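Local coordinates for hypothetical glycoside hydrolase (PDB 3TAW), which is of unknown function but belongs to a glycoside hydrolase-like family built on the five-bladed beta-propeller fold, at residues A[64-69]-A[94-99]; A[83-88]-A[152-157]; A[100-105]-A[131-136]. All blocks are in the same frame, centred on the assembly; numbering follows the deposited sequence.

Contact 1 of 3, residues A[64-69]-A[94-99]; sequences VMYRAE and FERDTK
Polar contacts gather on the hydroxyl of Tyr66. Arg96 NE donates a hydrogen bond to Tyr66 OH at 3.2 Å with an N-H...O angle of 151°, fairly straight, the oxygen lying at the edge of the guanidinium group and slightly tilted from its plane. The ring of Tyr66 and the guanidinium plane stand almost perpendicular, 88° apart, so this is an end-on polar approach and not a stack. A bend at the third torsion of Arg96 (chi3 64°) folds NE back to the hydroxyl. One water donates to both Tyr66 OH (2.6 Å) and Asp97 O (2.9 Å), tying the ring to the backbone of the edge segment; a second water also donates to Asp97 O, at 2.9 Å, but its bond to Tyr66 OH is weak. Glu46 completes the network: it hydrogen-bonds Tyr66 OH and forms a salt bridge with Arg96 NH2, which also bonds to Lys28 O. With a carboxylate so near, the guanidinium charge is probably well compensated.

The apolar component is smaller. Val64 CG2 comes within 3.5 Å of Phe94 CE2 and 3.6 Å of Phe94 CZ, the methyl meeting the far end of the ring obliquely, with the two side chains at about a right angle.

Both pairs reach past an intervening strand. In the four-stranded antiparallel sheet, strand 81-88 separates 61-69 from 95-96: Val64 and Tyr66 bond through their backbones to Ala86 and Gly84, Phe94 packs on Ala86 and Ser88, and strand 49-58 borders 61-69 on its other side.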
loop_
_atom_site.group_PDB
_atom_site.type_symbol
_atom_site.label_atom_id
_atom_site.label_comp_id
_atom_site.label_asym_id
_atom_site.label_seq_id
_atom_site.Cartn_x
_atom_site.Cartn_y
_atom_site.Cartn_z
ATOM N N VAL A 64 9.272 -5.021 7.251
ATOM C CA VAL A 64 7.999 -4.334 7.224
ATOM C C VAL A 64 8.268 -2.908 7.630
ATOM O O VAL A 64 8.848 -2.662 8.707
ATOM C CB VAL A 64 6.983 -4.984 8.150
ATOM C CG1 VAL A 64 5.774 -4.036 8.398
ATOM C CG2 VAL A 64 6.518 -6.325 7.542
HETATM N N MSE A 65 7.819 -1.972 6.796
HETATM C CA MSE A 65 7.868 -0.553 7.128
HETATM C C MSE A 65 6.440 -0.101 7.403
HETATM O O MSE A 65 5.642 0.123 6.494
HETATM C CB MSE A 65 8.569 0.249 6.018
HETATM C CG MSE A 65 10.037 -0.117 5.919
HETATM SE SE MSE A 65 11.050 1.035 4.716
HETATM C CE MSE A 65 10.880 2.777 5.509
ATOM N N TYR A 66 6.110 -0.022 8.678
ATOM C CA TYR A 66 4.730 0.242 9.091
ATOM C C TYR A 66 4.454 1.728 9.228
ATOM O O TYR A 66 5.334 2.529 9.579
ATOM C CB TYR A 66 4.400 -0.510 10.370
ATOM C CG TYR A 66 5.348 -0.280 11.533
ATOM C CD1 TYR A 66 6.497 -1.052 11.690
ATOM C CD2 TYR A 66 5.082 0.685 12.493
ATOM C CE1 TYR A 66 7.371 -0.869 12.783
ATOM C CE2 TYR A 66 5.922 0.882 13.567
ATOM C CZ TYR A 66 7.093 0.098 13.707
ATOM O OH TYR A 66 7.925 0.262 14.779
ATOM N N ARG A 67 3.215 2.107 8.934
ATOM C CA ARG A 67 2.771 3.463 9.154
ATOM C C ARG A 67 2.541 3.640 10.633
ATOM O O ARG A 67 1.736 2.933 11.207
ATOM C CB ARG A 67 1.482 3.754 8.392
ATOM C CG ARG A 67 0.991 5.188 8.589
ATOM C CD ARG A 67 -0.328 5.427 7.864
ATOM N NE ARG A 67 -0.970 6.664 8.273
ATOM C CZ ARG A 67 -2.131 7.118 7.794
ATOM N NH1 ARG A 67 -2.791 6.454 6.847
ATOM N NH2 ARG A 67 -2.636 8.250 8.265
ATOM N N ALA A 68 3.266 4.567 11.255
ATOM C CA ALA A 68 3.137 4.812 12.685
ATOM C C ALA A 68 2.608 6.222 12.893
ATOM O O ALA A 68 3.066 7.159 12.257
ATOM C CB ALA A 68 4.486 4.670 13.388
ATOM N N GLU A 69 1.643 6.356 13.791
ATOM C CA GLU A 69 1.099 7.655 14.121
ATOM C C GLU A 69 1.343 8.001 15.576
ATOM O O GLU A 69 1.192 7.157 16.465
ATOM C CB GLU A 69 -0.396 7.698 13.829
ATOM C CG GLU A 69 -0.735 7.881 12.356
ATOM C CD GLU A 69 -2.234 8.035 12.105
ATOM O OE1 GLU A 69 -3.026 7.480 12.906
ATOM O OE2 GLU A 69 -2.610 8.728 11.118
ATOM N N PHE A 94 8.768 -9.836 14.846
ATOM C CA PHE A 94 9.519 -8.713 14.305
ATOM C C PHE A 94 10.384 -8.047 15.327
ATOM O O PHE A 94 9.990 -7.873 16.489
ATOM C CB PHE A 94 8.558 -7.677 13.701
ATOM C CG PHE A 94 8.020 -8.108 12.386
ATOM C CD1 PHE A 94 6.949 -8.977 12.322
ATOM C CD2 PHE A 94 8.645 -7.727 11.212
ATOM C CE1 PHE A 94 6.488 -9.438 11.094
ATOM C CE2 PHE A 94 8.182 -8.147 9.979
ATOM C CZ PHE A 94 7.103 -9.025 9.921
ATOM N N GLU A 95 11.559 -7.662 14.868
ATOM C CA GLU A 95 12.492 -6.841 15.635
ATOM C C GLU A 95 12.419 -5.417 15.076
ATOM O O GLU A 95 12.675 -5.191 13.878
ATOM C CB GLU A 95 13.877 -7.409 15.475
ATOM C CG GLU A 95 14.952 -6.652 16.223
ATOM C CD GLU A 95 16.260 -7.427 16.230
ATOM O OE1 GLU A 95 16.951 -7.426 15.190
ATOM O OE2 GLU A 95 16.561 -8.032 17.281
ATOM N N ARG A 96 12.039 -4.473 15.929
ATOM C CA ARG A 96 11.706 -3.104 15.479
ATOM C C ARG A 96 12.770 -2.104 15.876
ATOM O O ARG A 96 13.241 -2.116 17.015
ATOM C CB ARG A 96 10.360 -2.673 16.071
ATOM C CG ARG A 96 9.212 -3.565 15.674
ATOM C CD ARG A 96 8.064 -3.481 16.666
ATOM N NE ARG A 96 7.430 -2.163 16.732
ATOM C CZ ARG A 96 6.277 -1.930 17.353
ATOM N NH1 ARG A 96 5.640 -2.905 17.994
ATOM N NH2 ARG A 96 5.757 -0.707 17.318
ATOM N N ASP A 97 13.125 -1.230 14.945
ATOM C CA ASP A 97 13.972 -0.099 15.237
ATOM C C ASP A 97 13.257 0.900 16.151
ATOM O O ASP A 97 12.047 1.129 16.039
ATOM C CB ASP A 97 14.394 0.613 13.948
ATOM C CG ASP A 97 15.555 -0.074 13.234
ATOM O OD1 ASP A 97 16.025 -1.156 13.690
ATOM O OD2 ASP A 97 15.994 0.503 12.220
ATOM N N THR A 98 14.045 1.555 16.994
ATOM C CA THR A 98 13.513 2.585 17.867
ATOM C C THR A 98 13.377 3.920 17.163
ATOM O O THR A 98 12.659 4.772 17.641
ATOM C CB THR A 98 14.389 2.760 19.133
ATOM O OG1 THR A 98 15.746 3.051 18.758
ATOM C CG2 THR A 98 14.341 1.516 19.959
ATOM N N LYS A 99 14.132 4.124 16.086
ATOM C CA LYS A 99 14.031 5.327 15.268
ATOM C C LYS A 99 13.264 5.003 13.983
ATOM O O LYS A 99 13.574 4.027 13.333
ATOM C CB LYS A 99 15.432 5.819 14.893
ATOM C CG LYS A 99 15.490 7.231 14.426
ATOM C CD LYS A 99 16.898 7.619 13.977
ATOM C CE LYS A 99 17.187 7.128 12.578
ATOM N NZ LYS A 99 16.255 7.812 11.638
HETATM O O HOH W 1 10.350 0.486 13.813
HETATM O O HOH W 2 9.819 0.272 17.621
#

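Contact 2 of 3, residues A[83-88]-A[152-157]; sequences LGYATS and DLKHWT. With EDO (1,2-ethanediol), chain M.
Lys154 NZ is held by two groups at once: the ring of Tyr85 and the carboxylate of Asp97, with which it forms a salt bridge. The ammonium nitrogen lies 4.1 Å from the centroid of the Tyr85 ring, 23° off the ring normal, a cation-pi geometry over one face. The preceding carbon is better centred: Lys154 CE sits 3.6 Å from that centroid and only 3° off the normal, which identifies a CH-pi contact. The lysine chain is extended beyond CG, and this length lets its end cross the tyrosine at about a right angle.

Leu153 uses a different side of the same ring. Its CB meets Tyr85 CE2 at 3.8 Å, at the edge and near the ring plane, so face and edge are covered by successive residues. At the ring's end, a water bridges Tyr85 OH (2.9 Å) and Asp152 O (2.7 Å).

The loop is shaped by Asp152. Its OD1 takes His155 N on the syn lone pair and Lys154 N from above the carboxylate plane, while OD2 receives His155 ND1 at 2.7 Å, close to the imidazole plane. Two backbone N-H groups on one oxygen hold the turn that presents Leu153 and Lys154 to Tyr85. The bond from the residue two positions on defines an Asx turn, and the further one from His155 an Asx motif, here within the connection between strands 143-150 and 157-161, packed against the neighbouring blade of the propeller.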
loop_
_atom_site.group_PDB
_atom_site.type_symbol
_atom_site.label_atom_id
_atom_site.label_comp_id
_atom_site.label_asym_id
_atom_site.label_seq_id
_atom_site.Cartn_x
_atom_site.Cartn_y
_atom_site.Cartn_z
ATOM N N LEU A 83 7.350 6.245 9.163
ATOM C CA LEU A 83 7.484 4.841 8.878
ATOM C C LEU A 83 8.518 4.174 9.764
ATOM O O LEU A 83 9.678 4.595 9.811
ATOM C CB LEU A 83 7.895 4.629 7.414
ATOM C CG LEU A 83 7.043 5.325 6.368
ATOM C CD1 LEU A 83 7.479 4.934 4.976
ATOM C CD2 LEU A 83 5.504 5.108 6.582
ATOM N N GLY A 84 8.085 3.109 10.408
ATOM C CA GLY A 84 8.946 2.249 11.203
ATOM C C GLY A 84 9.719 1.277 10.350
ATOM O O GLY A 84 9.521 1.199 9.132
ATOM N N TYR A 85 10.654 0.569 10.974
ATOM C CA TYR A 85 11.487 -0.410 10.284
ATOM C C TYR A 85 11.559 -1.652 11.174
ATOM O O TYR A 85 12.090 -1.607 12.286
ATOM C CB TYR A 85 12.886 0.159 10.050
ATOM C CG TYR A 85 13.811 -0.727 9.264
ATOM C CD1 TYR A 85 14.570 -1.711 9.899
ATOM C CD2 TYR A 85 13.959 -0.580 7.885
ATOM C CE1 TYR A 85 15.448 -2.529 9.165
ATOM C CE2 TYR A 85 14.819 -1.399 7.155
ATOM C CZ TYR A 85 15.551 -2.371 7.794
ATOM O OH TYR A 85 16.420 -3.195 7.075
ATOM N N ALA A 86 11.011 -2.759 10.693
ATOM C CA ALA A 86 10.934 -3.986 11.477
ATOM C C ALA A 86 11.390 -5.152 10.618
ATOM O O ALA A 86 10.983 -5.254 9.453
ATOM C CB ALA A 86 9.509 -4.212 11.948
ATOM N N THR A 87 12.204 -6.042 11.185
ATOM C CA THR A 87 12.711 -7.188 10.435
ATOM C C THR A 87 12.236 -8.518 11.033
ATOM O O THR A 87 11.979 -8.628 12.238
ATOM C CB THR A 87 14.241 -7.240 10.383
ATOM O OG1 THR A 87 14.757 -7.533 11.687
ATOM C CG2 THR A 87 14.829 -5.926 9.881
ATOM N N SER A 88 12.173 -9.543 10.184
ATOM C CA SER A 88 11.736 -10.862 10.649
ATOM C C SER A 88 12.345 -11.959 9.800
ATOM O O SER A 88 12.596 -11.753 8.607
ATOM C CB SER A 88 10.200 -10.979 10.559
ATOM O OG SER A 88 9.779 -12.250 11.011
ATOM N N ASP A 152 19.278 0.562 0.769
ATOM C CA ASP A 152 19.349 -0.083 2.077
ATOM C C ASP A 152 18.153 0.198 2.983
ATOM O O ASP A 152 18.205 -0.120 4.173
ATOM C CB ASP A 152 20.622 0.346 2.797
ATOM C CG ASP A 152 20.607 1.811 3.211
ATOM O OD1 ASP A 152 19.693 2.574 2.848
ATOM O OD2 ASP A 152 21.562 2.203 3.906
ATOM N N LEU A 153 17.119 0.837 2.434
ATOM C CA LEU A 153 15.876 1.136 3.137
ATOM C C LEU A 153 16.040 2.144 4.286
ATOM O O LEU A 153 15.099 2.355 5.071
ATOM C CB LEU A 153 15.196 -0.157 3.635
ATOM C CG LEU A 153 14.785 -1.169 2.559
ATOM C CD1 LEU A 153 14.338 -2.477 3.207
ATOM C CD2 LEU A 153 13.699 -0.599 1.648
ATOM N N LYS A 154 17.201 2.801 4.346
ATOM C CA LYS A 154 17.499 3.791 5.396
ATOM C C LYS A 154 18.083 5.092 4.888
ATOM O O LYS A 154 17.778 6.144 5.456
ATOM C CB LYS A 154 18.396 3.181 6.467
ATOM C CG LYS A 154 17.626 2.109 7.218
ATOM C CD LYS A 154 18.322 1.563 8.394
ATOM C CE LYS A 154 17.328 0.784 9.233
ATOM N NZ LYS A 154 18.032 0.094 10.339
ATOM N N HIS A 155 18.906 5.040 3.844
ATOM C CA HIS A 155 19.468 6.245 3.248
ATOM C C HIS A 155 18.644 6.547 2.015
ATOM O O HIS A 155 18.896 6.010 0.939
ATOM C CB HIS A 155 20.970 6.065 2.949
ATOM C CG HIS A 155 21.793 5.947 4.195
ATOM N ND1 HIS A 155 22.061 4.736 4.806
ATOM C CD2 HIS A 155 22.349 6.901 4.984
ATOM C CE1 HIS A 155 22.775 4.949 5.902
ATOM N NE2 HIS A 155 22.962 6.254 6.032
ATOM N N TRP A 156 17.611 7.363 2.216
ATOM C CA TRP A 156 16.615 7.626 1.187
ATOM C C TRP A 156 16.867 8.945 0.474
ATOM O O TRP A 156 17.290 9.927 1.095
ATOM C CB TRP A 156 15.195 7.670 1.781
ATOM C CG TRP A 156 14.703 6.415 2.352
ATOM C CD1 TRP A 156 14.745 6.023 3.663
ATOM C CD2 TRP A 156 14.048 5.376 1.641
ATOM N NE1 TRP A 156 14.165 4.792 3.802
ATOM C CE2 TRP A 156 13.717 4.370 2.571
ATOM C CE3 TRP A 156 13.721 5.191 0.291
ATOM C CZ2 TRP A 156 13.063 3.190 2.197
ATOM C CZ3 TRP A 156 13.071 4.016 -0.078
ATOM C CH2 TRP A 156 12.754 3.024 0.876
ATOM N N THR A 157 16.582 8.970 -0.822
ATOM C CA THR A 157 16.459 10.194 -1.605
ATOM C C THR A 157 14.990 10.421 -1.946
ATOM O O THR A 157 14.350 9.552 -2.541
ATOM C CB THR A 157 17.304 10.098 -2.871
ATOM O OG1 THR A 157 18.676 9.945 -2.471
ATOM C CG2 THR A 157 17.162 11.354 -3.752
HETATM C C1 EDO M . 14.560 -10.801 13.483
HETATM O O1 EDO M . 15.149 -10.176 12.357
HETATM C C2 EDO M . 15.675 -11.076 14.481
HETATM O O2 EDO M . 16.658 -11.925 13.871
HETATM O O HOH W 3 18.668 -1.378 6.491
#

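Contact 3 of 3, residues A[100-105]-A[131-136]; sequences PAFYPA and YVLLYT. With EDO (1,2-ethanediol), chain N; ACT (acetate ion), chain E.
Phe102 carries the whole contact, meeting Leu133 with one face of its ring and Tyr135 with its edge. Leu133 CD2 stands over the ring centre, 3.6 Å from the centroid and 6° off the normal, the geometry of a well-centred CH-pi contact; the two side chains approach from opposite directions. Against Tyr135 the relation is T-shaped: the edge of Phe102 points at the tyrosine face, with centroids 4.8 Å apart and planes inclined at 76°. The nearest atoms there, Phe102 CE2 and Tyr135 CZ, are 3.5 Å apart. With CG of Phe102 anti to the backbone N (chi1 -158°), the ring extends from its loop toward strand 131-138. This buried part is further enclosed by Trp156, whose ring makes an edge-to-face pair with Phe102, and by Thr118 and Ala148.

The opposite face of Phe102 meets a polar small molecule, and the partly exposed Tyr103 ring beyond it takes no part in the packing against 131-136. Offset toward the rim of Phe102 lies O2 of a 1,2-ethanediol, probably from the crystallisation liquor, 3.4 Å from Phe102 CD1. That oxygen accepts from Tyr103 N at 2.9 Å and donates to Tyr103 O. The carbons of the diol cover one face of the Tyr103 ring, and Tyr103 OH donates to an acetate oxygen, OXT, at 2.6 Å, in the plane of the ring.

No hydrogen bond joins 100-105 to 131-136. The one polar end among the three side chains, Tyr135 OH, bonds to Glu113; Lys158 meets the Phe102 ring separately in a cation-pi contact and also bonds to Tyr103 O. Cohesion across the contact therefore rests on ring-face, ring-edge and methyl contacts: an apolar join of loop and strand that depends on shape, with one diol oxygen over the second face of Phe102.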
loop_
_atom_site.group_PDB
_atom_site.type_symbol
_atom_site.label_atom_id
_atom_site.label_comp_id
_atom_site.label_asym_id
_atom_site.label_seq_id
_atom_site.Cartn_x
_atom_site.Cartn_y
_atom_site.Cartn_z
ATOM N N PRO A 100 12.286 5.844 13.605
ATOM C CA PRO A 100 11.663 5.636 12.298
ATOM C C PRO A 100 12.688 5.764 11.155
ATOM O O PRO A 100 13.666 6.531 11.251
ATOM C CB PRO A 100 10.587 6.723 12.227
ATOM C CG PRO A 100 11.129 7.830 13.137
ATOM C CD PRO A 100 11.870 7.115 14.242
ATOM N N ALA A 101 12.470 5.000 10.087
ATOM C CA ALA A 101 13.383 5.008 8.935
ATOM C C ALA A 101 12.990 6.025 7.853
ATOM O O ALA A 101 13.807 6.338 6.977
ATOM C CB ALA A 101 13.472 3.613 8.330
ATOM N N PHE A 102 11.764 6.531 7.931
ATOM C CA PHE A 102 11.245 7.516 6.966
ATOM C C PHE A 102 10.262 8.430 7.671
ATOM O O PHE A 102 9.454 7.975 8.487
ATOM C CB PHE A 102 10.581 6.779 5.805
ATOM C CG PHE A 102 10.477 7.584 4.552
ATOM C CD1 PHE A 102 11.555 7.693 3.695
ATOM C CD2 PHE A 102 9.293 8.214 4.206
ATOM C CE1 PHE A 102 11.474 8.436 2.524
ATOM C CE2 PHE A 102 9.205 8.965 3.034
ATOM C CZ PHE A 102 10.286 9.054 2.177
ATOM N N TYR A 103 10.387 9.730 7.421
ATOM C CA TYR A 103 9.654 10.729 8.204
ATOM C C TYR A 103 9.770 12.104 7.562
ATOM O O TYR A 103 10.676 12.349 6.755
ATOM C CB TYR A 103 10.224 10.783 9.645
ATOM C CG TYR A 103 11.718 10.788 9.669
ATOM C CD1 TYR A 103 12.426 11.966 9.545
ATOM C CD2 TYR A 103 12.436 9.585 9.765
ATOM C CE1 TYR A 103 13.818 11.974 9.541
ATOM C CE2 TYR A 103 13.799 9.574 9.751
ATOM C CZ TYR A 103 14.496 10.781 9.636
ATOM O OH TYR A 103 15.873 10.790 9.607
ATOM N N PRO A 104 8.839 13.009 7.907
ATOM C CA PRO A 104 8.941 14.369 7.410
ATOM C C PRO A 104 10.112 15.086 8.102
ATOM O O PRO A 104 10.466 14.750 9.243
ATOM C CB PRO A 104 7.602 14.987 7.817
ATOM C CG PRO A 104 7.218 14.255 9.062
ATOM C CD PRO A 104 7.681 12.834 8.808
ATOM N N ALA A 105 10.717 16.054 7.418
ATOM C CA ALA A 105 11.908 16.695 7.930
ATOM C C ALA A 105 12.037 18.069 7.298
ATOM O O ALA A 105 11.189 18.453 6.490
ATOM C CB ALA A 105 13.140 15.833 7.621
ATOM N N TYR A 131 15.337 0.008 -4.003
ATOM C CA TYR A 131 14.016 -0.000 -3.399
ATOM C C TYR A 131 13.305 1.289 -3.768
ATOM O O TYR A 131 13.841 2.405 -3.576
ATOM C CB TYR A 131 14.075 -0.212 -1.885
ATOM C CG TYR A 131 14.655 -1.555 -1.529
ATOM C CD1 TYR A 131 13.846 -2.682 -1.504
ATOM C CD2 TYR A 131 16.026 -1.723 -1.285
ATOM C CE1 TYR A 131 14.347 -3.930 -1.216
ATOM C CE2 TYR A 131 16.546 -2.981 -0.980
ATOM C CZ TYR A 131 15.704 -4.086 -0.937
ATOM O OH TYR A 131 16.218 -5.353 -0.662
ATOM N N VAL A 132 12.082 1.133 -4.275
ATOM C CA VAL A 132 11.280 2.251 -4.739
ATOM C C VAL A 132 10.044 2.335 -3.826
ATOM O O VAL A 132 9.236 1.419 -3.791
ATOM C CB VAL A 132 10.830 2.096 -6.208
ATOM C CG1 VAL A 132 9.985 3.317 -6.647
ATOM C CG2 VAL A 132 12.077 1.899 -7.124
ATOM N N LEU A 133 9.962 3.437 -3.086
ATOM C CA LEU A 133 8.935 3.694 -2.100
ATOM C C LEU A 133 7.956 4.704 -2.659
ATOM O O LEU A 133 8.352 5.810 -3.057
ATOM C CB LEU A 133 9.606 4.245 -0.829
ATOM C CG LEU A 133 8.723 4.749 0.303
ATOM C CD1 LEU A 133 7.803 3.648 0.854
ATOM C CD2 LEU A 133 9.613 5.356 1.430
ATOM N N LEU A 134 6.682 4.286 -2.729
ATOM C CA LEU A 134 5.571 5.130 -3.135
ATOM C C LEU A 134 4.736 5.342 -1.903
ATOM O O LEU A 134 4.341 4.374 -1.245
ATOM C CB LEU A 134 4.724 4.452 -4.210
ATOM C CG LEU A 134 5.163 4.651 -5.672
ATOM C CD1 LEU A 134 4.793 6.067 -6.195
ATOM C CD2 LEU A 134 6.624 4.338 -5.887
ATOM N N TYR A 135 4.481 6.614 -1.568
ATOM C CA TYR A 135 3.830 6.972 -0.311
ATOM C C TYR A 135 3.056 8.268 -0.468
ATOM O O TYR A 135 3.167 8.945 -1.492
ATOM C CB TYR A 135 4.876 7.123 0.813
ATOM C CG TYR A 135 5.819 8.302 0.631
ATOM C CD1 TYR A 135 6.915 8.223 -0.214
ATOM C CD2 TYR A 135 5.627 9.489 1.339
ATOM C CE1 TYR A 135 7.780 9.309 -0.392
ATOM C CE2 TYR A 135 6.494 10.569 1.193
ATOM C CZ TYR A 135 7.562 10.473 0.331
ATOM O OH TYR A 135 8.422 11.522 0.217
ATOM N N THR A 136 2.246 8.586 0.534
ATOM C CA THR A 136 1.451 9.801 0.517
ATOM C C THR A 136 2.108 10.880 1.363
ATOM O O THR A 136 2.450 10.644 2.524
ATOM C CB THR A 136 0.067 9.569 1.129
ATOM O OG1 THR A 136 -0.529 8.411 0.548
ATOM C CG2 THR A 136 -0.842 10.824 0.932
HETATM C C1 EDO N . 14.721 10.026 6.248
HETATM O O1 EDO N . 15.079 9.468 4.986
HETATM C C2 EDO N . 13.638 11.054 5.999
HETATM O O2 EDO N . 12.443 10.406 5.540
HETATM C C ACT E . 17.172 13.703 10.749
HETATM O O ACT E . 16.831 13.074 11.795
HETATM O OXT ACT E . 17.160 13.073 9.650
HETATM C CH3 ACT E . 17.577 15.150 10.789
#

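The three contacts form one neighbourhood: the centre of contact 2 lies about 8 Å from those of contacts 1 and 3, which are about 12 Å apart. Contact 1 stays within the four-stranded sheet containing 61-69, 81-88 and 95-96, while contacts 2 and 3 run to the next sheet and its loops. Along the chain, contacts 1 and 2 alternate, contact 1 closes before contact 3 opens, and contact 3 is nested inside contact 2. Strands 61-69 and 95-96 of contact 1 flank strand 81-88 of contact 2; Leu83 pairs with Ala101 and Phe102 in a classic beta bulge between contacts 2 and 3. Contact 1 thus knits one propeller blade internally, while contacts 2 and 3 join it to the next.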